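Local coordinates for putative glutathione S-transferase (Corynebacterium glutamicum, PDB 3M1G), which probably acts as a glutathione transferase of the ECM4-like subfamily, using a thioredoxin-like domain joined to an all-helical C-terminal domain, at residues C70-R75 and N152-I157; G199-G204 and Q300-T305; T251-D256 and T293-I298; V258-F263 and R267-E272. One frame throughout, in Å; residues are numbered along the deposited sequence.

Contact 1 (C70-R75 and N152-I157)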
# COMPACT_ATOMS: atom_id res chain seq x y z
N CYS A 70 -15.71 1.27 12.85
CA CYS A 70 -14.94 0.97 14.04
C CYS A 70 -14.77 -0.55 14.20
O CYS A 70 -15.77 -1.26 14.27
CB CYS A 70 -15.68 1.55 15.28
SG CYS A 70 -14.97 1.04 16.88
N PRO A 71 -13.52 -1.04 14.26
CA PRO A 71 -13.31 -2.49 14.41
C PRO A 71 -13.80 -3.11 15.74
O PRO A 71 -14.26 -4.26 15.78
CB PRO A 71 -11.79 -2.65 14.27
CG PRO A 71 -11.22 -1.29 14.67
CD PRO A 71 -12.24 -0.28 14.22
N TRP A 72 -13.69 -2.36 16.83
CA TRP A 72 -14.15 -2.84 18.10
C TRP A 72 -15.66 -3.04 18.06
O TRP A 72 -16.17 -4.05 18.54
CB TRP A 72 -13.75 -1.86 19.21
CG TRP A 72 -12.39 -1.28 19.05
CD1 TRP A 72 -12.08 0.00 18.59
CD2 TRP A 72 -11.14 -1.94 19.26
NE1 TRP A 72 -10.70 0.15 18.53
CE2 TRP A 72 -10.11 -1.01 18.95
CE3 TRP A 72 -10.78 -3.22 19.68
CZ2 TRP A 72 -8.75 -1.32 19.07
CZ3 TRP A 72 -9.43 -3.53 19.80
CH2 TRP A 72 -8.43 -2.58 19.49
N ALA A 73 -16.37 -2.08 17.49
CA ALA A 73 -17.81 -2.20 17.28
C ALA A 73 -18.17 -3.31 16.34
O ALA A 73 -19.19 -4.01 16.52
CB ALA A 73 -18.41 -0.86 16.78
N HIS A 74 -17.35 -3.50 15.30
CA HIS A 74 -17.60 -4.52 14.33
C HIS A 74 -17.72 -5.91 15.01
O HIS A 74 -18.60 -6.69 14.66
CB HIS A 74 -16.51 -4.49 13.23
CG HIS A 74 -16.92 -5.11 11.94
ND1 HIS A 74 -16.09 -5.15 10.83
CD2 HIS A 74 -18.06 -5.75 11.57
CE1 HIS A 74 -16.70 -5.77 9.84
NE2 HIS A 74 -17.90 -6.15 10.26
N ARG A 75 -16.86 -6.21 15.98
CA ARG A 75 -16.99 -7.49 16.73
C ARG A 75 -18.41 -7.75 17.28
O ARG A 75 -18.94 -8.86 17.17
CB ARG A 75 -16.11 -7.45 17.96
CG ARG A 75 -14.62 -7.19 17.76
CD ARG A 75 -13.99 -7.18 19.14
NE ARG A 75 -12.55 -7.06 19.12
CZ ARG A 75 -11.80 -7.14 20.22
NH1 ARG A 75 -10.49 -6.99 20.14
NH2 ARG A 75 -12.35 -7.37 21.41
N ASN A 152 -19.79 -0.21 28.05
CA ASN A 152 -18.94 -0.01 26.87
C ASN A 152 -17.68 -0.86 26.95
O ASN A 152 -16.68 -0.57 26.30
CB ASN A 152 -18.59 1.48 26.62
CG ASN A 152 -18.04 2.16 27.83
OD1 ASN A 152 -17.35 1.55 28.64
ND2 ASN A 152 -18.35 3.46 27.97
N ASP A 153 -17.72 -1.91 27.75
CA ASP A 153 -16.60 -2.80 27.86
C ASP A 153 -16.71 -3.88 26.76
O ASP A 153 -17.33 -4.96 26.96
CB ASP A 153 -16.56 -3.40 29.25
CG ASP A 153 -15.37 -4.32 29.42
OD1 ASP A 153 -14.26 -3.85 29.25
OD2 ASP A 153 -15.57 -5.50 29.71
N TYR A 154 -16.14 -3.58 25.60
CA TYR A 154 -16.41 -4.36 24.39
C TYR A 154 -15.97 -5.85 24.48
O TYR A 154 -16.68 -6.71 23.94
CB TYR A 154 -15.93 -3.65 23.08
CG TYR A 154 -14.47 -3.36 23.09
CD1 TYR A 154 -13.56 -4.33 22.70
CD2 TYR A 154 -13.99 -2.15 23.56
CE1 TYR A 154 -12.21 -4.11 22.79
CE2 TYR A 154 -12.62 -1.90 23.65
CZ TYR A 154 -11.74 -2.90 23.26
OH TYR A 154 -10.40 -2.71 23.30
N PRO A 155 -14.87 -6.17 25.20
CA PRO A 155 -14.57 -7.62 25.38
C PRO A 155 -15.67 -8.41 26.14
O PRO A 155 -16.00 -9.52 25.73
CB PRO A 155 -13.26 -7.64 26.17
CG PRO A 155 -12.64 -6.21 25.92
CD PRO A 155 -13.84 -5.31 25.85
N SER A 156 -16.24 -7.85 27.20
CA SER A 156 -17.28 -8.56 27.88
C SER A 156 -18.60 -8.55 27.13
O SER A 156 -19.41 -9.48 27.29
CB SER A 156 -17.45 -8.09 29.35
OG SER A 156 -17.99 -6.81 29.39
N ILE A 157 -18.81 -7.60 26.23
CA ILE A 157 -20.04 -7.57 25.46
C ILE A 157 -20.18 -8.84 24.63
O ILE A 157 -21.21 -9.49 24.69
CB ILE A 157 -20.20 -6.29 24.59
CG1 ILE A 157 -20.46 -5.10 25.51
CG2 ILE A 157 -21.37 -6.42 23.57
CD1 ILE A 157 -20.49 -3.72 24.81
O HOH W 1 -15.24 -8.02 22.08
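The Tyr154 ring receives Trp72 CB over the centre of one face, 4.2 Å from its centroid and 9° off the normal, which identifies a CH-pi contact. Pro155 CD covers the opposite face, and Arg75 NH2 arrives at the edge, in the ring plane, 3.5 Å from Tyr154 CD1. The indole of Trp72 is itself sandwiched, with Tyr154 OH above the rim of one face and Pro71 CG on the other. Where the two rings meet, Trp72 CE3 lies 3.5 Å from Tyr154 CE1; their planes are inclined at 40°, too steep for a stack and too shallow for an edge-to-face pair. Tyr154 takes this place because its CG sits between the backbone N and the carbonyl carbon (chi1 58°), while the Arg75 chain runs extended from CG to NE. The guanidinium has Trp72 CE3 over one face and a water in its plane; that water accepts from Arg75 NH2 at 3.0 Å and donates to Tyr154 O at 2.7 Å, tying the two helices together. His98 meets both aromatic rings edge-to-face. Cys70, the predicted nucleophile, occupies the N-cap of helix 71-83, its SG accepting from Ala73 N at 3.5 Å. A cysteine at the start of this helix, backed by the helix that follows the sheet, is consistent with the thioredoxin-like domain of omega-like glutathione transferases.

Contact 2 (G199-G204 and Q300-T305)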
# COMPACT_ATOMS: atom_id res chain seq x y z
N GLY A 199 -2.03 -2.81 17.61
CA GLY A 199 -0.74 -2.68 16.92
C GLY A 199 -0.79 -1.76 15.70
O GLY A 199 0.15 -1.00 15.48
N VAL A 200 -1.87 -1.85 14.92
CA VAL A 200 -2.03 -0.97 13.77
C VAL A 200 -2.16 0.51 14.20
O VAL A 200 -1.56 1.39 13.55
CB VAL A 200 -3.15 -1.42 12.81
CG1 VAL A 200 -2.81 -2.81 12.21
CG2 VAL A 200 -4.58 -1.41 13.47
N TYR A 201 -2.91 0.78 15.28
CA TYR A 201 -3.11 2.14 15.80
C TYR A 201 -1.81 2.72 16.36
O TYR A 201 -1.48 3.88 16.09
CB TYR A 201 -4.24 2.17 16.86
CG TYR A 201 -5.58 2.01 16.23
CD1 TYR A 201 -6.24 3.10 15.69
CD2 TYR A 201 -6.18 0.77 16.11
CE1 TYR A 201 -7.45 2.95 15.05
CE2 TYR A 201 -7.38 0.62 15.46
CZ TYR A 201 -7.99 1.72 14.92
OH TYR A 201 -9.19 1.57 14.28
N ARG A 202 -1.05 1.92 17.09
CA ARG A 202 0.25 2.36 17.61
C ARG A 202 1.24 2.70 16.46
O ARG A 202 2.08 3.62 16.57
CB ARG A 202 0.81 1.26 18.52
CG ARG A 202 1.87 1.70 19.57
CD ARG A 202 1.87 0.72 20.82
NE ARG A 202 2.04 -0.60 20.26
CZ ARG A 202 1.27 -1.67 20.48
NH1 ARG A 202 0.33 -1.70 21.42
NH2 ARG A 202 1.53 -2.77 19.78
N THR A 203 1.12 1.97 15.34
CA THR A 203 1.93 2.21 14.15
C THR A 203 1.47 3.47 13.45
O THR A 203 2.29 4.32 13.16
CB THR A 203 1.94 1.01 13.17
OG1 THR A 203 2.36 -0.16 13.87
CG2 THR A 203 2.91 1.25 12.00
N GLY A 204 0.17 3.61 13.25
CA GLY A 204 -0.39 4.73 12.53
C GLY A 204 -0.33 6.07 13.24
O GLY A 204 -0.11 7.09 12.59
N GLN A 300 -13.89 6.06 4.25
CA GLN A 300 -14.25 7.45 4.48
C GLN A 300 -13.93 7.90 5.91
O GLN A 300 -13.40 9.01 6.13
CB GLN A 300 -15.72 7.68 4.17
CG GLN A 300 -15.96 7.66 2.67
CD GLN A 300 -17.41 7.94 2.33
OE1 GLN A 300 -18.23 7.97 3.20
NE2 GLN A 300 -17.71 8.14 1.07
N HIS A 301 -14.20 7.05 6.89
CA HIS A 301 -13.98 7.45 8.26
C HIS A 301 -12.50 7.75 8.51
O HIS A 301 -12.12 8.79 9.01
CB HIS A 301 -14.45 6.41 9.26
CG HIS A 301 -13.99 6.70 10.65
ND1 HIS A 301 -14.58 7.69 11.43
CD2 HIS A 301 -12.96 6.22 11.38
CE1 HIS A 301 -13.92 7.79 12.57
NE2 HIS A 301 -12.93 6.91 12.57
N TYR A 302 -11.65 6.83 8.13
CA TYR A 302 -10.24 6.96 8.49
C TYR A 302 -9.60 8.10 7.70
O TYR A 302 -8.93 8.96 8.28
CB TYR A 302 -9.51 5.64 8.22
CG TYR A 302 -9.72 4.62 9.29
CD1 TYR A 302 -10.81 3.75 9.24
CD2 TYR A 302 -8.84 4.52 10.36
CE1 TYR A 302 -11.01 2.80 10.22
CE2 TYR A 302 -9.03 3.58 11.36
CZ TYR A 302 -10.14 2.73 11.30
OH TYR A 302 -10.34 1.76 12.26
N TYR A 303 -9.81 8.09 6.39
CA TYR A 303 -9.08 8.99 5.48
C TYR A 303 -9.61 10.42 5.57
O TYR A 303 -8.84 11.37 5.31
CB TYR A 303 -9.13 8.50 4.02
CG TYR A 303 -8.15 7.40 3.70
CD1 TYR A 303 -6.80 7.68 3.46
CD2 TYR A 303 -8.54 6.06 3.66
CE1 TYR A 303 -5.87 6.65 3.15
CE2 TYR A 303 -7.62 5.03 3.34
CZ TYR A 303 -6.29 5.36 3.10
OH TYR A 303 -5.38 4.38 2.80
N ILE A 304 -10.90 10.60 5.89
CA ILE A 304 -11.47 11.96 5.99
C ILE A 304 -11.33 12.53 7.41
O ILE A 304 -10.92 13.65 7.59
CB ILE A 304 -12.95 11.99 5.57
CG1 ILE A 304 -13.05 11.66 4.08
CG2 ILE A 304 -13.58 13.39 5.84
CD1 ILE A 304 -14.51 11.50 3.59
N THR A 305 -11.61 11.72 8.40
CA THR A 305 -11.60 12.13 9.80
C THR A 305 -10.24 12.38 10.42
O THR A 305 -10.12 13.23 11.28
CB THR A 305 -12.34 11.01 10.60
OG1 THR A 305 -13.72 11.13 10.28
CG2 THR A 305 -12.10 11.05 12.09
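Tyr302 OH is approached by two other phenol oxygens: Tyr259 OH, a hydrogen-bond partner from helix 255-259, and Tyr201 OH across the contact, modelled at a doubtful 2.3 Å. That separation is very short for a hydrogen bond, so its exact length deserves caution, and either hydroxyl of the Tyr201-Tyr302 pair could be the donor. The oxygens meet near the planes of both rings: Tyr302 OH lies at the edge of the Tyr201 ring, and Tyr201 OH at the edge of the Tyr302 ring. The side chains cross at about a right angle, and the carbon contact is slight, with Tyr201 CE1 and Tyr302 CE2 4.1 Å apart. Each CG stands beside its own backbone N and anti to the carbonyl carbon (chi1 -73° for Tyr201, -80° for Tyr302), which lets the hydroxyl end of Tyr201 reach that of Tyr302. His301 CD2 lies over one face of the Tyr302 ring, 3.9 Å above its plane. Within helix 199-204, Gly199 O accepts from Thr203 N at 3.1 Å and from Thr203 OG1 at 2.9 Å, the two donors approaching from opposite faces of the carbonyl plane. Pro71 packs against both tyrosines, and Tyr302 comes within about 6 Å of Cys70, measured between side chains. This tyrosine cluster beside the cysteine fits the predicted active site, in which Tyr201 would transfer a proton and Tyr302 would help lower the thiol's pKa.

Contact 3 (T251-D256 and T293-I298)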
# COMPACT_ATOMS: atom_id res chain seq x y z
N THR A 251 -9.63 -6.27 12.18
CA THR A 251 -8.34 -5.68 11.84
C THR A 251 -7.91 -6.08 10.41
O THR A 251 -7.55 -5.22 9.59
CB THR A 251 -7.25 -6.03 12.87
OG1 THR A 251 -7.64 -5.50 14.15
CG2 THR A 251 -5.92 -5.32 12.49
N LEU A 252 -8.00 -7.36 10.09
CA LEU A 252 -7.56 -7.86 8.78
C LEU A 252 -8.39 -7.30 7.62
O LEU A 252 -7.82 -6.95 6.58
CB LEU A 252 -7.55 -9.38 8.72
CG LEU A 252 -6.57 -10.13 9.60
CD1 LEU A 252 -6.73 -11.66 9.37
CD2 LEU A 252 -5.10 -9.69 9.42
N VAL A 253 -9.70 -7.17 7.82
CA VAL A 253 -10.59 -6.69 6.78
C VAL A 253 -10.42 -5.19 6.46
O VAL A 253 -10.80 -4.73 5.37
CB VAL A 253 -12.04 -7.04 7.09
CG1 VAL A 253 -12.68 -6.03 8.09
CG2 VAL A 253 -12.83 -7.18 5.79
N ARG A 254 -9.82 -4.45 7.38
CA ARG A 254 -9.52 -3.05 7.21
C ARG A 254 -8.06 -2.83 6.81
O ARG A 254 -7.63 -1.69 6.60
CB ARG A 254 -9.80 -2.28 8.52
CG ARG A 254 -11.27 -2.15 8.87
CD ARG A 254 -11.49 -1.72 10.32
NE ARG A 254 -12.92 -1.47 10.52
CZ ARG A 254 -13.84 -2.44 10.63
NH1 ARG A 254 -13.48 -3.70 10.62
NH2 ARG A 254 -15.13 -2.13 10.74
N PHE A 255 -7.30 -3.89 6.72
CA PHE A 255 -5.85 -3.74 6.54
C PHE A 255 -5.41 -3.18 5.19
O PHE A 255 -4.82 -2.09 5.12
CB PHE A 255 -5.11 -5.03 6.85
CG PHE A 255 -3.65 -4.82 7.10
CD1 PHE A 255 -2.75 -4.80 6.04
CD2 PHE A 255 -3.19 -4.64 8.36
CE1 PHE A 255 -1.40 -4.62 6.26
CE2 PHE A 255 -1.84 -4.46 8.61
CZ PHE A 255 -0.92 -4.46 7.52
N ASP A 256 -5.69 -3.89 4.11
CA ASP A 256 -5.29 -3.39 2.81
C ASP A 256 -6.01 -2.09 2.48
O ASP A 256 -5.40 -1.16 1.88
CB ASP A 256 -5.50 -4.44 1.70
CG ASP A 256 -4.53 -5.63 1.81
OD1 ASP A 256 -3.60 -5.56 2.64
OD2 ASP A 256 -4.73 -6.64 1.08
N THR A 293 -19.81 -5.66 6.62
CA THR A 293 -18.58 -4.93 6.30
C THR A 293 -18.89 -3.91 5.19
O THR A 293 -19.21 -4.31 4.06
CB THR A 293 -17.47 -5.88 5.84
OG1 THR A 293 -17.22 -6.84 6.87
CG2 THR A 293 -16.14 -5.12 5.52
N ASP A 294 -18.83 -2.63 5.54
CA ASP A 294 -19.07 -1.53 4.60
C ASP A 294 -17.74 -0.84 4.30
O ASP A 294 -17.25 -0.02 5.10
CB ASP A 294 -20.11 -0.55 5.15
CG ASP A 294 -20.55 0.51 4.11
OD1 ASP A 294 -19.69 0.93 3.32
OD2 ASP A 294 -21.75 0.92 4.12
N PHE A 295 -17.15 -1.18 3.16
CA PHE A 295 -15.80 -0.70 2.83
C PHE A 295 -15.77 0.81 2.61
O PHE A 295 -14.78 1.46 2.95
CB PHE A 295 -15.24 -1.43 1.63
CG PHE A 295 -14.84 -2.85 1.91
CD1 PHE A 295 -13.71 -3.12 2.65
CD2 PHE A 295 -15.58 -3.91 1.42
CE1 PHE A 295 -13.32 -4.42 2.88
CE2 PHE A 295 -15.21 -5.19 1.65
CZ PHE A 295 -14.06 -5.46 2.39
N THR A 296 -16.85 1.37 2.08
CA THR A 296 -16.94 2.82 1.87
C THR A 296 -16.91 3.58 3.18
O THR A 296 -16.18 4.55 3.30
CB THR A 296 -18.17 3.21 1.05
OG1 THR A 296 -18.08 2.57 -0.22
CG2 THR A 296 -18.28 4.74 0.84
N GLU A 297 -17.70 3.15 4.17
CA GLU A 297 -17.74 3.86 5.44
C GLU A 297 -16.46 3.64 6.20
O GLU A 297 -16.00 4.54 6.89
CB GLU A 297 -18.96 3.46 6.29
CG GLU A 297 -20.22 4.01 5.68
CD GLU A 297 -21.44 4.01 6.57
OE1 GLU A 297 -21.32 3.69 7.76
OE2 GLU A 297 -22.52 4.38 6.06
N ILE A 298 -15.87 2.47 6.10
CA ILE A 298 -14.54 2.24 6.71
C ILE A 298 -13.52 3.27 6.13
O ILE A 298 -12.92 4.04 6.90
CB ILE A 298 -14.07 0.79 6.49
CG1 ILE A 298 -14.91 -0.19 7.33
CG2 ILE A 298 -12.54 0.60 6.75
CD1 ILE A 298 -14.77 -1.65 6.90
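Apolar contact dominates between Val253 and the residues at the start of helix 295-305. Val253 CG2 and Thr293 CG2 meet tip to tip at 3.9 Å, both methyls being anti to their backbone nitrogens. The same Val253 CG2 lies 4.0 Å from Phe295 CZ, so one methyl fills the angle between the threonine and the phenyl ring. Thr293 CG2 also covers one face of that ring.

A second apolar patch joins Arg254 to Ile298, whose side chains cross at about a right angle. Arg254 CG rests 3.7 Å from Ile298 CG2, and the chain then runs extended from CG to NE; Ile298 CD1 lies 3.8 Å above the guanidinium plane of Arg254, toward the rim of one face. Within the all-helical C-terminal domain of the glutathione transferase fold, these contacts bring the region where helix 243-253 gives way to helix 255-259 against the first turn of helix 295-305.

Among the polar atoms, Val253 O comes to the edge of the Phe295 ring, near its plane and 3.6 Å from Phe295 CE1. Arg254 NH1 donates to Pro250 O and also bonds to His74 ND1, whereas Arg254 NE reaches Ala69 O; these bonds on NE and NH1 probably restrict rotation of the guanidinium, one face of which meets Ile298. Thr293 OG1 bonds to Phe289 O and Tyr249 OH. Asp294 caps helix 295-305 as its N-cap residue: Asp294 OD1 accepts from Glu297 N at 3.1 Å with a nearly straight angle of 164°, the donor standing 58° out of the carboxylate plane.

Contact 4 (V258-F263 and R267-E272)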
# COMPACT_ATOMS: atom_id res chain seq x y z
N VAL A 258 -7.09 0.38 4.52
CA VAL A 258 -6.77 1.54 5.36
C VAL A 258 -5.41 1.46 6.05
O VAL A 258 -4.55 2.30 5.85
CB VAL A 258 -7.83 1.80 6.46
CG1 VAL A 258 -7.32 2.90 7.41
CG2 VAL A 258 -9.18 2.19 5.83
N TYR A 259 -5.20 0.44 6.85
CA TYR A 259 -4.01 0.41 7.71
C TYR A 259 -2.71 0.34 6.93
O TYR A 259 -1.70 0.91 7.32
CB TYR A 259 -4.06 -0.77 8.68
CG TYR A 259 -5.30 -0.80 9.61
CD1 TYR A 259 -5.86 0.36 10.14
CD2 TYR A 259 -5.90 -2.02 9.95
CE1 TYR A 259 -6.96 0.30 11.00
CE2 TYR A 259 -6.99 -2.09 10.78
CZ TYR A 259 -7.51 -0.93 11.32
OH TYR A 259 -8.57 -0.99 12.17
N HIS A 260 -2.73 -0.39 5.83
CA HIS A 260 -1.55 -0.55 4.95
C HIS A 260 -0.92 0.79 4.58
O HIS A 260 0.29 0.95 4.74
CB HIS A 260 -1.95 -1.35 3.69
CG HIS A 260 -0.81 -1.65 2.77
ND1 HIS A 260 -0.34 -0.72 1.85
CD2 HIS A 260 0.01 -2.74 2.66
CE1 HIS A 260 0.74 -1.22 1.24
NE2 HIS A 260 0.93 -2.46 1.67
N GLY A 261 -1.72 1.72 4.05
CA GLY A 261 -1.24 3.04 3.66
C GLY A 261 -1.43 4.14 4.72
O GLY A 261 -0.46 4.74 5.18
N HIS A 262 -2.68 4.40 5.10
CA HIS A 262 -3.03 5.45 6.07
C HIS A 262 -2.24 5.35 7.37
O HIS A 262 -1.73 6.37 7.83
CB HIS A 262 -4.54 5.38 6.34
CG HIS A 262 -5.07 6.48 7.21
ND1 HIS A 262 -5.02 7.81 6.85
CD2 HIS A 262 -5.71 6.43 8.41
CE1 HIS A 262 -5.60 8.54 7.80
NE2 HIS A 262 -6.04 7.72 8.75
N PHE A 263 -2.11 4.15 7.92
CA PHE A 263 -1.33 3.91 9.16
C PHE A 263 0.11 3.41 8.90
O PHE A 263 0.81 3.02 9.85
CB PHE A 263 -2.06 2.90 10.07
CG PHE A 263 -3.27 3.47 10.80
CD1 PHE A 263 -3.59 4.81 10.75
CD2 PHE A 263 -4.00 2.67 11.65
CE1 PHE A 263 -4.66 5.33 11.49
CE2 PHE A 263 -5.09 3.20 12.40
CZ PHE A 263 -5.42 4.52 12.29
N ARG A 267 4.27 -3.51 5.34
CA ARG A 267 5.41 -4.34 4.91
C ARG A 267 5.01 -5.11 3.66
O ARG A 267 5.80 -5.27 2.75
CB ARG A 267 5.84 -5.38 5.94
CG ARG A 267 7.14 -6.09 5.52
CD ARG A 267 7.51 -7.23 6.46
NE ARG A 267 6.61 -8.37 6.22
CZ ARG A 267 6.58 -9.47 6.97
NH1 ARG A 267 7.34 -9.58 8.05
NH2 ARG A 267 5.73 -10.45 6.67
N ASN A 268 3.77 -5.58 3.67
CA ASN A 268 3.18 -6.40 2.64
C ASN A 268 1.70 -6.14 2.72
O ASN A 268 1.21 -5.69 3.76
CB ASN A 268 3.34 -7.89 2.97
CG ASN A 268 4.73 -8.39 2.75
OD1 ASN A 268 5.42 -8.75 3.70
ND2 ASN A 268 5.12 -8.51 1.47
N LYS A 269 0.98 -6.44 1.64
CA LYS A 269 -0.48 -6.44 1.69
C LYS A 269 -0.89 -7.82 2.27
O LYS A 269 -0.15 -8.80 2.15
CB LYS A 269 -1.12 -6.25 0.31
CG LYS A 269 -1.12 -4.79 -0.20
CD LYS A 269 -1.55 -4.66 -1.67
CE LYS A 269 -3.06 -4.96 -1.84
NZ LYS A 269 -3.58 -4.64 -3.20
N ILE A 270 -2.07 -7.90 2.87
CA ILE A 270 -2.59 -9.19 3.30
C ILE A 270 -2.72 -10.13 2.11
O ILE A 270 -2.51 -11.33 2.25
CB ILE A 270 -3.92 -9.08 4.07
CG1 ILE A 270 -3.76 -8.24 5.35
CG2 ILE A 270 -4.45 -10.49 4.45
CD1 ILE A 270 -2.64 -8.68 6.33
N THR A 271 -3.06 -9.60 0.92
CA THR A 271 -3.12 -10.41 -0.31
C THR A 271 -1.82 -11.15 -0.60
O THR A 271 -1.84 -12.16 -1.28
CB THR A 271 -3.49 -9.55 -1.54
OG1 THR A 271 -2.48 -8.56 -1.70
CG2 THR A 271 -4.90 -8.85 -1.31
N GLU A 272 -0.69 -10.70 -0.04
CA GLU A 272 0.59 -11.37 -0.24
C GLU A 272 0.98 -12.36 0.87
O GLU A 272 2.06 -12.91 0.83
CB GLU A 272 1.73 -10.33 -0.36
CG GLU A 272 1.52 -9.28 -1.46
CD GLU A 272 2.63 -8.24 -1.46
OE1 GLU A 272 2.72 -7.40 -0.51
OE2 GLU A 272 3.44 -8.28 -2.41
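The imidazole of His260 is the tight part of this contact, meeting Asn268 O and the CG methylene of Lys269. Lys269 CG sits over one ring face, 4.0 Å from the centroid and 30° off the normal, a CH-pi contact whose closest approach is 3.6 Å to His260 NE2. At the ring edge, near its plane, His260 CD2 faces Asn268 O at 3.4 Å. With CG anti to the backbone N (chi1 -176°), the His260 ring is carried across to the 267-272 loop, and the two side chains cross at about a right angle.

Beyond this patch the packing thins: Asn268 and Arg267 start their side chains away from the 258-263 segment, and the Lys269 chain bends at chi3, leading its end off the ring. Here polar bonds order the loop from within. Glu272 OE1 accepts from Lys269 N at 2.9 Å through its anti lone pair, and Arg267 NE donates to Asn268 OD1 at 2.8 Å with an angle of 153°. The Asn268 ND2 bond to Glu272 OE1, at 3.3 Å, is weak.

The outer side belongs to the dimer interface. There Lys269 NZ pairs, between chains, in a salt bridge with Glu272 of the second subunit, and His260 meets His260 of that subunit. Because Glu272 OE1 serves both its own loop and a lysine of the other chain, the chemistry suggests that loop shape and subunit pairing may be coupled, while the mixed charges nearby leave the ionisation of His260 undecided.

Along the chain contact 1 closes first; contact 2 then spans a loop in which contact 3 is nested, with contact 4 nested inside contact 3. Contact 1 belongs to the thioredoxin-like region, its centre 16 to 17 Å from those of contacts 2 and 3 and 23 Å from that of contact 4. The last three cluster within 11 to 12 Å of one another: contacts 2 and 3 share helix 295-305, and contacts 3 and 4 share helix 255-259. Helix 71-83 joins the two regions, Pro71 meeting Tyr201, Tyr302 and Tyr259. The predicted active site thus lies at the domain junction, while contact 4 extends the cluster to the second subunit.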